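Local coordinates for class I phosphodiesterase PDEB1 (PDB 2R8Q), which belongs to the class I phosphodiesterases and has an all-helical catalytic domain that here holds a zinc ion, a magnesium ion and 3-isobutyl-1-methylxanthine, at residues N65-S70 and D107-L112; T114-G119 and Y131-T136; T214-H219 and D311-K316; S256-P261 and I307-F312. One frame throughout, in Å; residues are numbered along the deposited sequence.

Contact 1. Residues N65-S70 and D107-L112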
loop_
_atom_site.group_PDB
_atom_site.type_symbol
_atom_site.label_atom_id
_atom_site.label_comp_id
_atom_site.label_asym_id
_atom_site.label_seq_id
_atom_site.Cartn_x
_atom_site.Cartn_y
_atom_site.Cartn_z
ATOM N N ASN A 65 -0.960 -2.973 29.822
ATOM C CA ASN A 65 -0.770 -2.449 31.169
ATOM C C ASN A 65 -0.008 -1.125 31.130
ATOM O O ASN A 65 -0.424 -0.130 31.730
ATOM C CB ASN A 65 0.011 -3.454 32.018
ATOM C CG ASN A 65 0.087 -3.049 33.474
ATOM O OD1 ASN A 65 -0.810 -3.356 34.265
ATOM N ND2 ASN A 65 1.149 -2.341 33.838
ATOM N N LEU A 66 1.109 -1.118 30.410
ATOM C CA LEU A 66 1.935 0.075 30.312
ATOM C C LEU A 66 1.181 1.260 29.720
ATOM O O LEU A 66 1.204 2.355 30.281
ATOM C CB LEU A 66 3.179 -0.211 29.466
ATOM C CG LEU A 66 4.161 0.956 29.312
ATOM C CD1 LEU A 66 4.756 1.322 30.666
ATOM C CD2 LEU A 66 5.265 0.562 28.342
ATOM N N LEU A 67 0.506 1.041 28.596
ATOM C CA LEU A 67 -0.220 2.123 27.946
ATOM C C LEU A 67 -1.471 2.576 28.690
ATOM O O LEU A 67 -1.685 3.774 28.858
ATOM C CB LEU A 67 -0.571 1.738 26.508
ATOM C CG LEU A 67 0.642 1.523 25.592
ATOM C CD1 LEU A 67 0.159 1.325 24.168
ATOM C CD2 LEU A 67 1.582 2.721 25.668
ATOM N N TRP A 68 -2.297 1.642 29.149
ATOM C CA TRP A 68 -3.499 2.064 29.859
ATOM C C TRP A 68 -3.174 2.783 31.161
ATOM O O TRP A 68 -3.753 3.829 31.466
ATOM C CB TRP A 68 -4.421 0.884 30.167
ATOM C CG TRP A 68 -5.667 1.351 30.849
ATOM C CD1 TRP A 68 -5.965 1.257 32.181
ATOM C CD2 TRP A 68 -6.726 2.108 30.254
ATOM N NE1 TRP A 68 -7.141 1.918 32.450
ATOM C CE2 TRP A 68 -7.629 2.450 31.285
ATOM C CE3 TRP A 68 -6.998 2.536 28.947
ATOM C CZ2 TRP A 68 -8.786 3.201 31.051
ATOM C CZ3 TRP A 68 -8.148 3.282 28.712
ATOM C CH2 TRP A 68 -9.027 3.608 29.762
ATOM N N ASN A 69 -2.245 2.224 31.928
ATOM C CA ASN A 69 -1.871 2.819 33.205
ATOM C C ASN A 69 -1.129 4.144 33.078
ATOM O O ASN A 69 -0.908 4.834 34.074
ATOM C CB ASN A 69 -1.045 1.822 34.019
ATOM C CG ASN A 69 -1.887 0.681 34.563
ATOM O OD1 ASN A 69 -1.365 -0.376 34.923
ATOM N ND2 ASN A 69 -3.198 0.893 34.634
ATOM N N SER A 70 -0.746 4.503 31.855
ATOM C CA SER A 70 -0.042 5.761 31.628
ATOM C C SER A 70 -1.038 6.908 31.720
ATOM O O SER A 70 -0.659 8.054 31.957
ATOM C CB SER A 70 0.603 5.783 30.239
ATOM O OG SER A 70 -0.377 5.950 29.230
ATOM N N ASP A 107 8.897 -4.289 22.566
ATOM C CA ASP A 107 10.135 -3.747 23.112
ATOM C C ASP A 107 10.320 -2.273 22.746
ATOM O O ASP A 107 10.674 -1.463 23.594
ATOM C CB ASP A 107 11.334 -4.557 22.610
ATOM C CG ASP A 107 12.661 -3.957 23.027
ATOM O OD1 ASP A 107 12.844 -3.689 24.234
ATOM O OD2 ASP A 107 13.529 -3.762 22.146
ATOM N N VAL A 108 10.084 -1.914 21.485
ATOM C CA VAL A 108 10.250 -0.521 21.084
ATOM C C VAL A 108 9.261 0.373 21.830
ATOM O O VAL A 108 9.610 1.471 22.255
ATOM C CB VAL A 108 10.084 -0.357 19.549
ATOM C CG1 VAL A 108 10.086 1.117 19.163
ATOM C CG2 VAL A 108 11.228 -1.068 18.839
ATOM N N CYS A 109 8.033 -0.110 22.004
ATOM C CA CYS A 109 7.011 0.655 22.715
ATOM C C CYS A 109 7.446 0.900 24.161
ATOM O O CYS A 109 7.442 2.034 24.638
ATOM C CB CYS A 109 5.682 -0.107 22.678
ATOM S SG CYS A 109 4.292 0.721 23.497
ATOM N N GLN A 110 7.840 -0.168 24.847
ATOM C CA GLN A 110 8.275 -0.068 26.238
ATOM C C GLN A 110 9.511 0.821 26.374
ATOM O O GLN A 110 9.624 1.622 27.311
ATOM C CB GLN A 110 8.564 -1.474 26.778
ATOM C CG GLN A 110 8.790 -1.577 28.289
ATOM C CD GLN A 110 10.212 -1.257 28.715
ATOM O OE1 GLN A 110 11.173 -1.610 28.029
ATOM N NE2 GLN A 110 10.355 -0.604 29.865
ATOM N N THR A 111 10.432 0.688 25.426
ATOM C CA THR A 111 11.660 1.471 25.434
ATOM C C THR A 111 11.353 2.959 25.256
ATOM O O THR A 111 11.934 3.811 25.936
ATOM C CB THR A 111 12.608 1.001 24.317
ATOM O OG1 THR A 111 12.963 -0.370 24.540
ATOM C CG2 THR A 111 13.867 1.849 24.287
ATOM N N LEU A 112 10.434 3.278 24.350
ATOM C CA LEU A 112 10.077 4.673 24.132
ATOM C C LEU A 112 9.462 5.267 25.392
ATOM O O LEU A 112 9.669 6.442 25.692
ATOM C CB LEU A 112 9.108 4.806 22.954
ATOM C CG LEU A 112 9.763 4.586 21.588
ATOM C CD1 LEU A 112 8.701 4.594 20.502
ATOM C CD2 LEU A 112 10.796 5.674 21.336
#

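Contact 2. Residues T114-G119 and Y131-T136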
loop_
_atom_site.group_PDB
_atom_site.type_symbol
_atom_site.label_atom_id
_atom_site.label_comp_id
_atom_site.label_asym_id
_atom_site.label_seq_id
_atom_site.Cartn_x
_atom_site.Cartn_y
_atom_site.Cartn_z
ATOM N N THR A 114 10.298 4.537 28.379
ATOM C CA THR A 114 11.412 4.894 29.254
ATOM C C THR A 114 12.126 6.164 28.791
ATOM O O THR A 114 12.607 6.938 29.612
ATOM C CB THR A 114 12.456 3.745 29.405
ATOM O OG1 THR A 114 13.196 3.579 28.189
ATOM C CG2 THR A 114 11.763 2.445 29.769
ATOM N N TYR A 115 12.185 6.395 27.483
ATOM C CA TYR A 115 12.845 7.595 26.982
ATOM C C TYR A 115 12.021 8.831 27.311
ATOM O O TYR A 115 12.562 9.870 27.694
ATOM C CB TYR A 115 13.039 7.520 25.463
ATOM C CG TYR A 115 14.043 6.490 24.991
ATOM C CD1 TYR A 115 14.200 6.228 23.632
ATOM C CD2 TYR A 115 14.844 5.785 25.895
ATOM C CE1 TYR A 115 15.121 5.295 23.178
ATOM C CE2 TYR A 115 15.774 4.843 25.447
ATOM C CZ TYR A 115 15.904 4.606 24.085
ATOM O OH TYR A 115 16.805 3.670 23.627
ATOM N N LEU A 116 10.707 8.712 27.153
ATOM C CA LEU A 116 9.797 9.816 27.415
ATOM C C LEU A 116 9.687 10.192 28.884
ATOM O O LEU A 116 9.731 11.370 29.240
ATOM C CB LEU A 116 8.396 9.474 26.906
ATOM C CG LEU A 116 8.200 9.416 25.389
ATOM C CD1 LEU A 116 6.814 8.856 25.088
ATOM C CD2 LEU A 116 8.373 10.810 24.790
ATOM N N TYR A 117 9.560 9.192 29.745
ATOM C CA TYR A 117 9.371 9.487 31.152
ATOM C C TYR A 117 10.576 9.321 32.067
ATOM O O TYR A 117 10.809 10.162 32.932
ATOM C CB TYR A 117 8.136 8.716 31.625
ATOM C CG TYR A 117 6.935 9.108 30.780
ATOM C CD1 TYR A 117 6.382 8.228 29.845
ATOM C CD2 TYR A 117 6.429 10.410 30.834
ATOM C CE1 TYR A 117 5.358 8.643 28.981
ATOM C CE2 TYR A 117 5.412 10.830 29.978
ATOM C CZ TYR A 117 4.883 9.946 29.054
ATOM O OH TYR A 117 3.899 10.384 28.194
ATOM N N THR A 118 11.359 8.266 31.885
ATOM C CA THR A 118 12.551 8.109 32.709
ATOM C C THR A 118 13.612 9.041 32.124
ATOM O O THR A 118 14.351 9.703 32.858
ATOM C CB THR A 118 13.070 6.654 32.689
ATOM O OG1 THR A 118 12.068 5.786 33.232
ATOM C CG2 THR A 118 14.344 6.525 33.518
ATOM N N GLY A 119 13.657 9.101 30.794
ATOM C CA GLY A 119 14.615 9.945 30.098
ATOM C C GLY A 119 14.185 11.397 29.951
ATOM O O GLY A 119 14.936 12.221 29.422
ATOM N N TYR A 131 1.446 10.132 23.270
ATOM C CA TYR A 131 0.475 9.066 23.046
ATOM C C TYR A 131 0.647 8.477 21.650
ATOM O O TYR A 131 0.764 7.262 21.487
ATOM C CB TYR A 131 -0.944 9.621 23.221
ATOM C CG TYR A 131 -2.057 8.634 22.952
ATOM C CD1 TYR A 131 -2.082 7.388 23.582
ATOM C CD2 TYR A 131 -3.092 8.949 22.076
ATOM C CE1 TYR A 131 -3.112 6.482 23.343
ATOM C CE2 TYR A 131 -4.128 8.049 21.830
ATOM C CZ TYR A 131 -4.128 6.818 22.467
ATOM O OH TYR A 131 -5.134 5.917 22.211
ATOM N N VAL A 132 0.672 9.344 20.643
ATOM C CA VAL A 132 0.837 8.889 19.270
ATOM C C VAL A 132 2.160 8.148 19.075
ATOM O O VAL A 132 2.215 7.141 18.374
ATOM C CB VAL A 132 0.749 10.076 18.287
ATOM C CG1 VAL A 132 1.056 9.608 16.866
ATOM C CG2 VAL A 132 -0.647 10.694 18.358
ATOM N N LEU A 133 3.227 8.630 19.706
ATOM C CA LEU A 133 4.522 7.973 19.572
ATOM C C LEU A 133 4.473 6.537 20.098
ATOM O O LEU A 133 4.976 5.608 19.458
ATOM C CB LEU A 133 5.593 8.769 20.322
ATOM C CG LEU A 133 7.020 8.216 20.286
ATOM C CD1 LEU A 133 7.504 8.101 18.839
ATOM C CD2 LEU A 133 7.937 9.142 21.074
ATOM N N LEU A 134 3.843 6.349 21.255
ATOM C CA LEU A 134 3.745 5.020 21.850
ATOM C C LEU A 134 2.885 4.078 21.012
ATOM O O LEU A 134 3.216 2.899 20.863
ATOM C CB LEU A 134 3.203 5.127 23.281
ATOM C CG LEU A 134 4.178 5.833 24.230
ATOM C CD1 LEU A 134 3.493 6.127 25.559
ATOM C CD2 LEU A 134 5.407 4.958 24.448
ATOM N N VAL A 135 1.790 4.599 20.464
ATOM C CA VAL A 135 0.904 3.809 19.622
ATOM C C VAL A 135 1.645 3.424 18.343
ATOM O O VAL A 135 1.567 2.286 17.884
ATOM C CB VAL A 135 -0.366 4.616 19.254
ATOM C CG1 VAL A 135 -1.121 3.935 18.115
ATOM C CG2 VAL A 135 -1.256 4.752 20.480
ATOM N N THR A 136 2.375 4.384 17.779
ATOM C CA THR A 136 3.125 4.157 16.549
ATOM C C THR A 136 4.132 3.020 16.693
ATOM O O THR A 136 4.354 2.252 15.757
ATOM C CB THR A 136 3.858 5.441 16.113
ATOM O OG1 THR A 136 2.891 6.467 15.859
ATOM C CG2 THR A 136 4.662 5.202 14.842
#

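Contact 3. Residues T214-H219 and D311-K316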
loop_
_atom_site.group_PDB
_atom_site.type_symbol
_atom_site.label_atom_id
_atom_site.label_comp_id
_atom_site.label_asym_id
_atom_site.label_seq_id
_atom_site.Cartn_x
_atom_site.Cartn_y
_atom_site.Cartn_z
ATOM N N THR A 214 11.848 5.410 10.169
ATOM C CA THR A 214 12.601 4.235 10.611
ATOM C C THR A 214 13.390 3.526 9.513
ATOM O O THR A 214 14.103 2.565 9.791
ATOM C CB THR A 214 11.699 3.188 11.306
ATOM O OG1 THR A 214 10.678 2.749 10.402
ATOM C CG2 THR A 214 11.065 3.777 12.562
ATOM N N ASP A 215 13.265 3.984 8.270
ATOM C CA ASP A 215 14.028 3.369 7.185
ATOM C C ASP A 215 15.479 3.791 7.380
ATOM O O ASP A 215 15.806 4.971 7.262
ATOM C CB ASP A 215 13.532 3.850 5.822
ATOM C CG ASP A 215 14.315 3.240 4.670
ATOM O OD1 ASP A 215 15.247 2.451 4.934
ATOM O OD2 ASP A 215 13.995 3.545 3.504
ATOM N N MET A 216 16.345 2.829 7.681
ATOM C CA MET A 216 17.753 3.131 7.925
ATOM C C MET A 216 18.512 3.717 6.742
ATOM O O MET A 216 19.618 4.238 6.910
ATOM C CB MET A 216 18.476 1.888 8.451
ATOM C CG MET A 216 18.155 1.558 9.905
ATOM S SD MET A 216 18.558 2.903 11.064
ATOM C CE MET A 216 20.317 2.713 11.223
ATOM N N ALA A 217 17.935 3.645 5.548
ATOM C CA ALA A 217 18.601 4.212 4.379
ATOM C C ALA A 217 18.639 5.733 4.519
ATOM O O ALA A 217 19.470 6.406 3.911
ATOM C CB ALA A 217 17.857 3.824 3.104
ATOM N N LYS A 218 17.737 6.264 5.337
ATOM C CA LYS A 218 17.638 7.703 5.558
ATOM C C LYS A 218 18.339 8.119 6.842
ATOM O O LYS A 218 18.220 9.262 7.276
ATOM C CB LYS A 218 16.164 8.113 5.649
ATOM C CG LYS A 218 15.327 7.754 4.434
ATOM C CD LYS A 218 13.843 8.008 4.686
ATOM C CE LYS A 218 13.557 9.477 4.966
ATOM N NZ LYS A 218 12.103 9.729 5.178
ATOM N N HIS A 219 19.084 7.197 7.441
ATOM C CA HIS A 219 19.758 7.473 8.706
ATOM C C HIS A 219 20.651 8.715 8.738
ATOM O O HIS A 219 20.485 9.578 9.598
ATOM C CB HIS A 219 20.575 6.257 9.140
ATOM C CG HIS A 219 21.191 6.412 10.493
ATOM N ND1 HIS A 219 20.450 6.372 11.655
ATOM C CD2 HIS A 219 22.466 6.672 10.869
ATOM C CE1 HIS A 219 21.242 6.605 12.687
ATOM N NE2 HIS A 219 22.469 6.790 12.237
ATOM N N ASP A 311 30.156 1.027 16.718
ATOM C CA ASP A 311 31.134 1.993 16.236
ATOM C C ASP A 311 30.688 2.915 15.109
ATOM O O ASP A 311 30.943 4.118 15.154
ATOM C CB ASP A 311 32.412 1.269 15.798
ATOM C CG ASP A 311 33.266 0.836 16.970
ATOM O OD1 ASP A 311 32.870 1.112 18.122
ATOM O OD2 ASP A 311 34.334 0.225 16.739
ATOM N N PHE A 312 30.012 2.369 14.103
ATOM C CA PHE A 312 29.622 3.192 12.967
ATOM C C PHE A 312 28.155 3.552 12.785
ATOM O O PHE A 312 27.811 4.258 11.837
ATOM C CB PHE A 312 30.163 2.553 11.687
ATOM C CG PHE A 312 31.644 2.304 11.729
ATOM C CD1 PHE A 312 32.145 1.029 11.978
ATOM C CD2 PHE A 312 32.541 3.356 11.568
ATOM C CE1 PHE A 312 33.520 0.805 12.071
ATOM C CE2 PHE A 312 33.917 3.143 11.660
ATOM C CZ PHE A 312 34.406 1.865 11.912
ATOM N N VAL A 313 27.290 3.094 13.680
ATOM C CA VAL A 313 25.876 3.423 13.556
ATOM C C VAL A 313 25.240 3.848 14.874
ATOM O O VAL A 313 25.104 5.040 15.150
ATOM C CB VAL A 313 25.062 2.240 12.973
ATOM C CG1 VAL A 313 23.597 2.640 12.829
ATOM C CG2 VAL A 313 25.626 1.832 11.618
ATOM N N ALA A 314 24.865 2.868 15.688
ATOM C CA ALA A 314 24.197 3.124 16.960
ATOM C C ALA A 314 24.981 3.928 17.992
ATOM O O ALA A 314 24.414 4.782 18.677
ATOM C CB ALA A 314 23.745 1.804 17.573
ATOM N N GLY A 315 26.275 3.646 18.115
ATOM C CA GLY A 315 27.100 4.353 19.078
ATOM C C GLY A 315 27.102 5.856 18.889
ATOM O O GLY A 315 26.761 6.605 19.807
ATOM N N LYS A 316 27.488 6.304 17.698
ATOM C CA LYS A 316 27.525 7.730 17.410
ATOM C C LYS A 316 26.129 8.334 17.490
ATOM O O LYS A 316 25.958 9.452 17.974
ATOM C CB LYS A 316 28.105 7.992 16.017
ATOM C CG LYS A 316 28.081 9.467 15.629
ATOM C CD LYS A 316 28.585 9.705 14.214
ATOM C CE LYS A 316 28.477 11.177 13.843
ATOM N NZ LYS A 316 28.932 11.441 12.449
HETATM O O HOH W 1 24.879 7.359 13.692
#

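Contact 4. Residues S256-P261 and I307-F312. With IBM (3-isobutyl-1-methylxanthine), chain E.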
loop_
_atom_site.group_PDB
_atom_site.type_symbol
_atom_site.label_atom_id
_atom_site.label_comp_id
_atom_site.label_asym_id
_atom_site.label_seq_id
_atom_site.Cartn_x
_atom_site.Cartn_y
_atom_site.Cartn_z
ATOM N N SER A 256 17.805 0.554 19.756
ATOM C CA SER A 256 18.141 0.539 21.180
ATOM C C SER A 256 18.687 -0.771 21.744
ATOM O O SER A 256 19.121 -0.804 22.894
ATOM C CB SER A 256 16.916 0.938 22.004
ATOM O OG SER A 256 15.873 -0.016 21.866
ATOM N N ASN A 257 18.658 -1.842 20.959
ATOM C CA ASN A 257 19.148 -3.130 21.452
ATOM C C ASN A 257 20.546 -3.025 22.065
ATOM O O ASN A 257 20.818 -3.629 23.100
ATOM C CB ASN A 257 19.183 -4.168 20.326
ATOM C CG ASN A 257 17.797 -4.624 19.884
ATOM O OD1 ASN A 257 17.664 -5.310 18.871
ATOM N ND2 ASN A 257 16.767 -4.257 20.642
ATOM N N VAL A 258 21.424 -2.256 21.427
ATOM C CA VAL A 258 22.798 -2.113 21.902
ATOM C C VAL A 258 22.972 -1.288 23.171
ATOM O O VAL A 258 24.069 -1.236 23.730
ATOM C CB VAL A 258 23.706 -1.509 20.808
ATOM C CG1 VAL A 258 23.770 -2.448 19.614
ATOM C CG2 VAL A 258 23.190 -0.139 20.398
ATOM N N THR A 259 21.899 -0.651 23.629
ATOM C CA THR A 259 21.961 0.169 24.834
ATOM C C THR A 259 21.346 -0.527 26.048
ATOM O O THR A 259 21.273 0.056 27.126
ATOM C CB THR A 259 21.219 1.498 24.639
ATOM O OG1 THR A 259 19.816 1.238 24.503
ATOM C CG2 THR A 259 21.722 2.212 23.392
ATOM N N LYS A 260 20.894 -1.765 25.876
ATOM C CA LYS A 260 20.281 -2.496 26.984
ATOM C C LYS A 260 21.327 -3.274 27.779
ATOM O O LYS A 260 22.444 -3.481 27.304
ATOM C CB LYS A 260 19.219 -3.471 26.461
ATOM C CG LYS A 260 18.087 -2.808 25.677
ATOM C CD LYS A 260 17.474 -1.643 26.449
ATOM C CE LYS A 260 16.348 -0.979 25.665
ATOM N NZ LYS A 260 15.118 -1.816 25.635
ATOM N N PRO A 261 20.984 -3.692 29.012
ATOM C CA PRO A 261 21.933 -4.455 29.836
ATOM C C PRO A 261 22.570 -5.529 28.956
ATOM O O PRO A 261 21.885 -6.183 28.173
ATOM C CB PRO A 261 21.040 -5.019 30.931
ATOM C CG PRO A 261 20.080 -3.884 31.155
ATOM C CD PRO A 261 19.721 -3.464 29.738
ATOM N N ILE A 307 30.218 -4.792 17.592
ATOM C CA ILE A 307 31.194 -3.716 17.683
ATOM C C ILE A 307 31.105 -2.836 16.440
ATOM O O ILE A 307 31.163 -1.613 16.533
ATOM C CB ILE A 307 32.623 -4.274 17.825
ATOM C CG1 ILE A 307 32.764 -4.974 19.175
ATOM C CG2 ILE A 307 33.640 -3.148 17.705
ATOM C CD1 ILE A 307 34.105 -5.632 19.390
ATOM N N GLY A 308 30.952 -3.465 15.279
ATOM C CA GLY A 308 30.839 -2.711 14.043
ATOM C C GLY A 308 29.598 -1.837 14.038
ATOM O O GLY A 308 29.652 -0.666 13.658
ATOM N N PHE A 309 28.474 -2.398 14.473
ATOM C CA PHE A 309 27.223 -1.647 14.508
ATOM C C PHE A 309 27.301 -0.498 15.514
ATOM O O PHE A 309 26.810 0.602 15.256
ATOM C CB PHE A 309 26.058 -2.574 14.863
ATOM C CG PHE A 309 24.713 -1.914 14.776
ATOM C CD1 PHE A 309 24.251 -1.405 13.566
ATOM C CD2 PHE A 309 23.907 -1.797 15.902
ATOM C CE1 PHE A 309 23.003 -0.790 13.479
ATOM C CE2 PHE A 309 22.659 -1.184 15.825
ATOM C CZ PHE A 309 22.207 -0.679 14.611
ATOM N N ILE A 310 27.919 -0.752 16.662
ATOM C CA ILE A 310 28.059 0.282 17.679
ATOM C C ILE A 310 28.973 1.404 17.185
ATOM O O ILE A 310 28.609 2.578 17.216
ATOM C CB ILE A 310 28.645 -0.293 18.988
ATOM C CG1 ILE A 310 27.597 -1.168 19.684
ATOM C CG2 ILE A 310 29.098 0.840 19.904
ATOM C CD1 ILE A 310 28.118 -1.885 20.920
ATOM N N ASP A 311 30.156 1.027 16.718
ATOM C CA ASP A 311 31.134 1.993 16.236
ATOM C C ASP A 311 30.688 2.915 15.109
ATOM O O ASP A 311 30.943 4.118 15.154
ATOM C CB ASP A 311 32.412 1.269 15.798
ATOM C CG ASP A 311 33.266 0.836 16.970
ATOM O OD1 ASP A 311 32.870 1.112 18.122
ATOM O OD2 ASP A 311 34.334 0.225 16.739
ATOM N N PHE A 312 30.012 2.369 14.103
ATOM C CA PHE A 312 29.622 3.192 12.967
ATOM C C PHE A 312 28.155 3.552 12.785
ATOM O O PHE A 312 27.811 4.258 11.837
ATOM C CB PHE A 312 30.163 2.553 11.687
ATOM C CG PHE A 312 31.644 2.304 11.729
ATOM C CD1 PHE A 312 32.145 1.029 11.978
ATOM C CD2 PHE A 312 32.541 3.356 11.568
ATOM C CE1 PHE A 312 33.520 0.805 12.071
ATOM C CE2 PHE A 312 33.917 3.143 11.660
ATOM C CZ PHE A 312 34.406 1.865 11.912
HETATM N N9 IBM E . 21.658 -3.746 11.880
HETATM C C8 IBM E . 22.900 -4.311 11.726
HETATM N N7 IBM E . 23.357 -4.883 12.812
HETATM C C5 IBM E . 22.348 -4.680 13.743
HETATM C C4 IBM E . 21.298 -3.984 13.186
HETATM N N3 IBM E . 20.149 -3.609 13.791
HETATM C C2 IBM E . 20.051 -3.975 15.103
HETATM N N1 IBM E . 21.068 -4.685 15.751
HETATM C C6 IBM E . 22.211 -5.037 15.075
HETATM O O6 IBM E . 23.099 -5.660 15.637
HETATM O O2 IBM E . 19.043 -3.672 15.732
HETATM C C10 IBM E . 20.915 -5.053 17.151
HETATM C C11 IBM E . 19.101 -2.881 13.095
HETATM C C12 IBM E . 18.509 -3.772 12.000
HETATM C C13 IBM E . 17.335 -4.581 12.534
HETATM C C14 IBM E . 18.093 -2.942 10.795
#

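Contact 1. Residues N65-S70 and D107-L112
L66 meets Q110 where helix 55-68 passes helix 102-118, with their CA atoms 7.5 Å apart. Traced outward, the side chain of L66 leaves its CB pointing at the second helix. CG is anti to the backbone N, and this torsion (chi1 -178°) brings CD2 to Q110. Neither CB nor CG comes within 4.2 Å of residues 107-112; the touching is done by one methyl, CD2. It lies 3.7 Å from Q110 CA, while Q110 CG is 4.1 Å from the same L66 CD2, so the methyl rests against the root of the glutamine, and the two side chains cross at about a right angle. Q110 bends at its second torsion (chi2 -83°), and the amide end turns to a different task: NE2 is hydrogen-bonded to the carbonyl oxygens of F38 and S40. The aliphatic root thus serves the helix contact and the polar tip ties down a loop.

One residue on, L67 places its CD2 4.0 Å from C109 SG, a purely apolar meeting; L67 also touches L83 and L134. Within the first segment, S70 OG donates to L67 O at 2.6 Å, and S70 N binds that oxygen too, so two donors grip one carbonyl. On the other helix, T111 OG1 donates to D107 O from above the carbonyl plane, across from T111 N. All four touching residues are buried and no hydrogen bond joins the segments, which identifies the contact as helix-to-helix packing inside the all-helical phosphodiesterase catalytic domain.

Contact 2. Residues T114-G119 and Y131-T136
Between residues 114-119 and 131-136 the closest CA atoms are those of L116 and L134, 9.5 Å apart, a spacing that side chains bridge alone. Residues 131-136 form regular helix, whereas helix 102-118 widens into a pi-type turn at 114-118 before G119 leaves it. The evidence is T114 O, which accepts G119 N five residues on at 2.7 Å and T118 N only weakly.

L116 makes every side-chain touch on its side, with Y117 only at the margin. Its CG stands anti to the carbonyl carbon (chi1 -70°), and both methyls are used. CD1 reaches L134 CG at 4.1 Å, the two leucines meeting tip to tip, and also borders L133 CD2. The other methyl, L116 CD2, lies 4.1 Å from that same L133 CD2, in an oblique crossing. L116 therefore wedges between two consecutive leucines, all three buried. Behind it, L116 CB sits 3.7 Å over one face of the Y117 ring, toward its rim.

Around this leucine cluster the fold closes on several sides: L134, Y117 and Y131 touch L72 of helix 72-75, V132 and T136 face helix 197-212, and T114 and Y115 lean on helix 330-348.

Contact 3. Residues T214-H219 and D311-K316
M216, in the connection between helices 197-212 and 219-232, and H219, at the start of helix 219-232, face V313 of helix 302-324 close to the bound 3-isobutyl-1-methylxanthine; the M216 side chain is about 5 Å from that ligand. M216 folds over at chi2 and chi3 (-58° and -79°), and this curl delivers its terminal methyl: CE lies 3.7 Å from V313 CG1, the one apolar touch between the segments.

H219 comes near V313 without direct bonding, its NE2 being 4.3 Å from V313 O. A water fills the step. It donates to V313 O at 2.7 Å and is hydrogen-bonded to H219 NE2 at 2.9 Å, lying in the plane of the imidazole at the ring edge. On the other ring nitrogen, ND1 is hydrogen-bonded to K251 NZ, so both nitrogens have partners, which should restrain the ring's rotation. The F317 ring also meets it.

The connection itself is shaped by an Asx turn: D215 OD1 accepts A217 N at 3.0 Å, nearly straight at 170°, from above the carboxylate plane. D215 OD2 meanwhile binds S170 OG. The turn runs into a short 3-10 segment, 216-218, with K218 at the N-cap position of the next helix. Across the contact, V313 lies in a stretch of helix 302-324 where a wider pi-type turn occurs at 311-314, and D311 makes a salt bridge with R340.

Contact 4. Residues S256-P261 and I307-F312
Apolar contact joins the segments, and V258 provides all of it on the side of 256-261. Its CG1 approaches the F309 ring at the edge, in the ring plane, 3.8 Å from CD2, the two side chains crossing at about a right angle. The same V258 CG1 lies 4.0 Å from I310 CG1, and here the side chains slide past each other in opposite directions. CG1, with CB beside it, therefore packs against two consecutive residues of helix 302-324.

Contact with the ligand uses the face of F309 instead. With CG anti to the backbone N (chi1 -174°), the ring reaches out from the helix and presents one face to 3-isobutyl-1-methylxanthine, whose C5 sits 3.7 Å above the plane, over the ring centre. Every ring atom of F309 has a ligand atom within 4 Å; CE1 is 3.6 Å from N9 and as near to C4. F309 and N257 belong to the pocket that holds this ligand in the phosphodiesterase domain: N257 OD1 is 3.7 Å from ligand C10 and is hydrogen-bonded to Y99 OH. Q306 NE2, one turn before I310, hydrogen-bonds to the ligand.

Polar bonds shape the 256-261 segment. T259 OG1 donates to S256 O at 2.7 Å, in the carbonyl plane and on a lone pair, while T259 N binds the same oxygen within a 3-10 turn. N339 ND2, from helix 330-348, bonds to the carbonyl oxygens of both V258 and K260.

Contacts 1 and 2 adjoin on helix 102-118, their centres 7 Å apart: C109 O lies 3.6 Å from L134 CD2. Contacts 3 and 4, centres 10 Å apart, share D311 and F312 on helix 302-324, and A314 CB is 3.5 Å from V258 CG2. K260 bridges the pairs, its NZ 2.8 Å from T111 OG1, a probable hydrogen bond, as does Y115 OH, 3.2 Å from S256 CB. Contact 4 lines the ligand pocket with N257 and F309; contact 3 flanks it through M216, about 7 Å from the magnesium ion. Contacts 1 and 2 hold no pocket residue; the C109 and L133 side chains lie about 11 and 12 Å from the zinc ion.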